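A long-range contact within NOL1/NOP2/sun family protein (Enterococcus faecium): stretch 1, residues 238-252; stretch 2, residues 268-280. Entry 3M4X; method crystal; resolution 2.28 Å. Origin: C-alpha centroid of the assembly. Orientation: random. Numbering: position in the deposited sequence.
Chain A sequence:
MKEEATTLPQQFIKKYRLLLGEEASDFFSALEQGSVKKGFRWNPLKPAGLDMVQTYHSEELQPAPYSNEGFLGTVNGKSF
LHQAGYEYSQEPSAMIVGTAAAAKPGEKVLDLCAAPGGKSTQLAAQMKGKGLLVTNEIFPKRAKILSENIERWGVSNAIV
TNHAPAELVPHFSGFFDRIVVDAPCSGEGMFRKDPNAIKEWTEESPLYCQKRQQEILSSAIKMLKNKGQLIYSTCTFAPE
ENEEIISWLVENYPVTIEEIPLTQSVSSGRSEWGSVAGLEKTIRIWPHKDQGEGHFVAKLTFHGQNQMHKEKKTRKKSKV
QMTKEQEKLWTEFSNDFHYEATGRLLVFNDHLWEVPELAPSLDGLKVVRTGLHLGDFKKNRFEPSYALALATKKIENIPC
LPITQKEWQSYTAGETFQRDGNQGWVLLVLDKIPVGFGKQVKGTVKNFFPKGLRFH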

# COMPACT_ATOMS: atom_id res chain seq x y z
N ALA A 238 -7.58 22.21 4.74
CA ALA A 238 -7.02 23.33 5.50
C ALA A 238 -5.64 23.77 5.03
O ALA A 238 -4.74 22.94 4.87
N PRO A 239 -5.48 25.08 4.78
CA PRO A 239 -4.16 25.65 4.52
C PRO A 239 -3.19 25.27 5.63
O PRO A 239 -2.04 24.98 5.34
N GLU A 240 -3.66 25.28 6.87
CA GLU A 240 -2.77 25.03 8.01
C GLU A 240 -2.04 23.69 7.88
O GLU A 240 -0.93 23.55 8.36
N GLU A 241 -2.67 22.73 7.20
CA GLU A 241 -2.10 21.39 7.05
C GLU A 241 -1.48 21.12 5.68
O GLU A 241 -0.84 20.09 5.48
N ASN A 242 -1.67 22.04 4.75
CA ASN A 242 -1.20 21.87 3.39
C ASN A 242 -0.13 22.90 3.02
O ASN A 242 1.06 22.66 3.24
N GLU A 243 -0.53 24.02 2.44
CA GLU A 243 0.44 25.04 2.02
C GLU A 243 1.34 25.53 3.16
O GLU A 243 2.48 25.90 2.93
N GLU A 244 0.81 25.58 4.38
CA GLU A 244 1.60 26.11 5.49
C GLU A 244 2.65 25.08 5.93
O GLU A 244 3.76 25.46 6.28
N ILE A 245 2.29 23.80 5.88
CA ILE A 245 3.24 22.71 6.10
C ILE A 245 4.38 22.70 5.07
O ILE A 245 5.55 22.56 5.43
N ILE A 246 4.04 22.85 3.79
CA ILE A 246 5.06 22.94 2.74
C ILE A 246 5.98 24.17 2.89
O ILE A 246 7.17 24.09 2.61
N SER A 247 5.42 25.30 3.30
CA SER A 247 6.22 26.50 3.55
C SER A 247 7.18 26.23 4.68
O SER A 247 8.37 26.49 4.57
N TRP A 248 6.64 25.72 5.77
CA TRP A 248 7.43 25.33 6.92
C TRP A 248 8.59 24.40 6.53
O TRP A 248 9.73 24.60 6.96
N LEU A 249 8.30 23.40 5.70
CA LEU A 249 9.35 22.51 5.18
C LEU A 249 10.43 23.29 4.43
O LEU A 249 11.62 23.11 4.68
N VAL A 250 10.01 24.15 3.50
CA VAL A 250 10.93 24.92 2.68
C VAL A 250 11.73 25.94 3.49
O VAL A 250 12.88 26.26 3.16
N GLU A 251 11.14 26.44 4.57
CA GLU A 251 11.83 27.42 5.40
C GLU A 251 12.85 26.79 6.33
O GLU A 251 13.86 27.41 6.67
N ASN A 252 12.60 25.56 6.74
CA ASN A 252 13.41 24.96 7.78
C ASN A 252 14.33 23.84 7.31
O ASN A 252 15.12 23.30 8.09
N SER A 268 -4.51 23.36 -7.92
CA SER A 268 -3.15 23.52 -7.45
C SER A 268 -3.15 24.15 -6.07
O SER A 268 -4.13 24.75 -5.65
N GLY A 269 -2.04 24.01 -5.34
CA GLY A 269 -1.89 24.74 -4.09
C GLY A 269 -1.96 26.24 -4.36
O GLY A 269 -1.68 26.69 -5.47
N ARG A 270 -2.34 27.02 -3.35
CA ARG A 270 -2.51 28.46 -3.55
C ARG A 270 -1.41 29.24 -2.85
O ARG A 270 -1.26 29.16 -1.65
N SER A 271 -0.64 30.00 -3.62
CA SER A 271 0.48 30.72 -3.05
C SER A 271 0.04 31.61 -1.88
O SER A 271 0.75 31.73 -0.88
N GLU A 272 -1.14 32.22 -1.99
CA GLU A 272 -1.62 33.12 -0.94
C GLU A 272 -1.92 32.37 0.37
O GLU A 272 -2.07 32.99 1.41
N TRP A 273 -1.99 31.05 0.31
CA TRP A 273 -2.18 30.28 1.54
C TRP A 273 -0.87 29.82 2.19
O TRP A 273 -0.87 29.18 3.24
N GLY A 274 0.26 30.14 1.56
CA GLY A 274 1.56 29.77 2.10
C GLY A 274 2.46 30.96 2.29
O GLY A 274 1.99 32.11 2.29
N SER A 275 3.76 30.72 2.46
CA SER A 275 4.72 31.81 2.59
C SER A 275 6.00 31.61 1.80
O SER A 275 6.99 32.27 2.08
N VAL A 276 6.00 30.70 0.83
CA VAL A 276 7.18 30.50 -0.00
C VAL A 276 6.77 30.37 -1.46
O VAL A 276 5.61 30.19 -1.75
N ALA A 277 7.74 30.47 -2.36
CA ALA A 277 7.49 30.33 -3.78
C ALA A 277 7.17 28.88 -4.13
O ALA A 277 7.38 27.98 -3.32
N GLY A 278 6.65 28.67 -5.34
CA GLY A 278 6.48 27.35 -5.92
C GLY A 278 5.27 26.53 -5.50
O GLY A 278 5.10 25.40 -5.95
N LEU A 279 4.44 27.10 -4.64
CA LEU A 279 3.28 26.39 -4.11
C LEU A 279 2.28 25.92 -5.19
O LEU A 279 1.54 24.96 -5.00
N GLU A 280 2.28 26.60 -6.33
CA GLU A 280 1.40 26.23 -7.43
C GLU A 280 1.75 24.86 -7.99
O GLU A 280 0.94 24.25 -8.70

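The helix of stretch 1 offers one side to a largely irregular stretch with two short 3-10 segments, and three side chains on that side, Glu243, Ser247 and Glu251, spaced one turn apart, carry all the polar bonds between the stretches. Each accepts from a donor of stretch 2: two backbone N-H groups, of Arg270 and Ser275, and the Ser275 hydroxyl.

Glu243 is the most heavily covered. Its CA-to-CB bond points toward stretch 2, and chi1 m with chi2 p brings Glu243 OE2 to the backbone N of Arg270, a hydrogen bond of 3.0 Å that is close to straight at 164°. The same Glu243 OE2 lies 3.4 Å from Trp273 CE3, near the ring plane at its edge; both carboxylate oxygens are also hydrogen-bonded elsewhere in the structure, so neither oxygen of this buried acid is left without a partner.

Ser247, rotamer m, works as a relay. Ser247 OG donates to the Glu243 backbone O (2.7 Å), within its own helix, and accepts from the backbone N of Ser275 (2.9 Å). Gly274 lies against Ser247 OG, its CA 3.4 Å away; an ideal CB there would clash with Ser247 OG and with Leu279 CD2, so the site leaves no room for a side chain. One turn on, Glu251 (m, t) completes the series: Ser275 OG, with chi1 p, donates to Glu251 OE2 at 2.7 Å, at the more exposed end of the contact.

Apolar packing fills in around these bonds. Trp273, chi1 m, turns a face to Pro239, whose CG sits 4.2 Å from the centroid of the five-membered ring in a CH-pi contact. Leu279 points toward the helix with both chi angles off the usual wells, and its CD1 meets Ile246 CG2 at 3.9 Å. Val276 (m) points in as well, placing CG1 3.9 Å from Val250 CG1 and CG2 3.8 Å from Ser247 CA.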

# COMPACT_ATOMS: atom_id res chain seq x y z
CB ALA A 238 -6.99 23.01 7.00
CB PRO A 239 -4.41 27.16 4.55
CG PRO A 239 -5.87 27.28 4.09
CD PRO A 239 -6.56 26.08 4.67
CB GLU A 240 -3.52 25.12 9.34
CG GLU A 240 -4.06 26.53 9.69
CD GLU A 240 -5.37 26.85 8.96
OE1 GLU A 240 -5.88 25.99 8.21
OE2 GLU A 240 -5.89 27.97 9.15
CB GLU A 241 -3.15 20.34 7.35
CG GLU A 241 -3.67 20.43 8.76
CD GLU A 241 -4.93 19.66 8.95
OE1 GLU A 241 -6.02 20.28 8.93
OE2 GLU A 241 -4.84 18.42 9.10
CB ASN A 242 -2.39 21.95 2.42
CG ASN A 242 -3.45 20.88 2.70
OD1 ASN A 242 -4.60 21.00 2.25
ND2 ASN A 242 -3.08 19.85 3.44
CB GLU A 243 -0.23 26.25 1.36
CG GLU A 243 -0.86 26.01 0.01
CD GLU A 243 -2.30 25.50 0.10
OE1 GLU A 243 -2.75 25.21 1.23
OE2 GLU A 243 -2.97 25.37 -0.95
CB GLU A 244 0.73 26.58 6.66
CG GLU A 244 -0.05 27.86 6.34
CD GLU A 244 -0.85 28.40 7.54
OE1 GLU A 244 -0.47 28.11 8.69
OE2 GLU A 244 -1.86 29.11 7.32
CB ILE A 245 2.53 21.34 6.11
CG1 ILE A 245 1.82 21.12 7.45
CG2 ILE A 245 3.55 20.22 5.89
CD1 ILE A 245 2.73 21.26 8.66
CB ILE A 246 4.44 22.92 1.33
CG1 ILE A 246 3.45 21.75 1.20
CG2 ILE A 246 5.53 22.80 0.29
CD1 ILE A 246 4.09 20.41 1.47
CB SER A 247 5.31 27.68 3.94
OG SER A 247 4.34 27.92 2.94
CB TRP A 248 6.53 24.68 7.96
CG TRP A 248 7.27 24.20 9.17
CD1 TRP A 248 7.65 24.94 10.26
CD2 TRP A 248 7.73 22.86 9.43
NE1 TRP A 248 8.31 24.16 11.16
CE2 TRP A 248 8.38 22.87 10.68
CE3 TRP A 248 7.66 21.65 8.72
CZ2 TRP A 248 8.94 21.73 11.25
CZ3 TRP A 248 8.22 20.52 9.27
CH2 TRP A 248 8.86 20.57 10.53
CB LEU A 249 8.78 21.43 4.26
CG LEU A 249 8.11 20.22 4.91
CD1 LEU A 249 7.47 19.29 3.86
CD2 LEU A 249 9.14 19.48 5.73
CB VAL A 250 10.18 25.66 1.54
CG1 VAL A 250 11.09 26.68 0.85
CG2 VAL A 250 9.61 24.67 0.55
CB GLU A 251 10.83 28.26 6.19
CG GLU A 251 10.13 29.29 5.31
CD GLU A 251 8.83 29.80 5.90
OE1 GLU A 251 8.40 29.29 6.95
OE2 GLU A 251 8.23 30.72 5.30
CB ASN A 252 12.54 24.52 8.95
CG ASN A 252 11.88 25.69 9.65
OD1 ASN A 252 10.70 25.97 9.43
ND2 ASN A 252 12.64 26.40 10.49
CB SER A 268 -2.38 24.40 -8.42
OG SER A 268 -2.38 25.74 -7.97
CB ARG A 270 -3.89 28.91 -3.04
CG ARG A 270 -5.03 28.03 -3.56
CD ARG A 270 -6.39 28.69 -3.35
NE ARG A 270 -7.46 27.93 -4.00
CZ ARG A 270 -8.68 28.40 -4.25
NH1 ARG A 270 -9.01 29.64 -3.90
NH2 ARG A 270 -9.58 27.62 -4.85
CB SER A 271 1.20 31.55 -4.11
OG SER A 271 0.32 32.50 -4.67
CB GLU A 272 -2.82 33.95 -1.39
CG GLU A 272 -4.12 33.16 -1.63
CD GLU A 272 -4.24 32.62 -3.05
OE1 GLU A 272 -3.20 32.54 -3.75
OE2 GLU A 272 -5.37 32.28 -3.48
CB TRP A 273 -3.11 29.08 1.31
CG TRP A 273 -4.51 29.49 0.99
CD1 TRP A 273 -5.06 30.74 1.15
CD2 TRP A 273 -5.55 28.66 0.47
NE1 TRP A 273 -6.37 30.73 0.76
CE2 TRP A 273 -6.70 29.47 0.33
CE3 TRP A 273 -5.62 27.31 0.09
CZ2 TRP A 273 -7.91 28.97 -0.16
CZ3 TRP A 273 -6.83 26.82 -0.39
CH2 TRP A 273 -7.96 27.65 -0.52
CB SER A 275 5.04 32.11 4.06
OG SER A 275 5.62 31.00 4.71
CB VAL A 276 7.98 29.23 0.42
CG1 VAL A 276 8.35 29.31 1.89
CG2 VAL A 276 7.17 27.95 0.13
CB ALA A 277 8.70 30.81 -4.58
CB LEU A 279 2.57 27.28 -3.08
CG LEU A 279 2.80 26.98 -1.59
CD1 LEU A 279 3.87 25.94 -1.33
CD2 LEU A 279 3.07 28.26 -0.79
CB GLU A 280 1.49 27.29 -8.53
CG GLU A 280 2.85 27.37 -9.22
CD GLU A 280 3.87 28.23 -8.47
OE1 GLU A 280 3.56 28.78 -7.38
OE2 GLU A 280 5.00 28.37 -8.99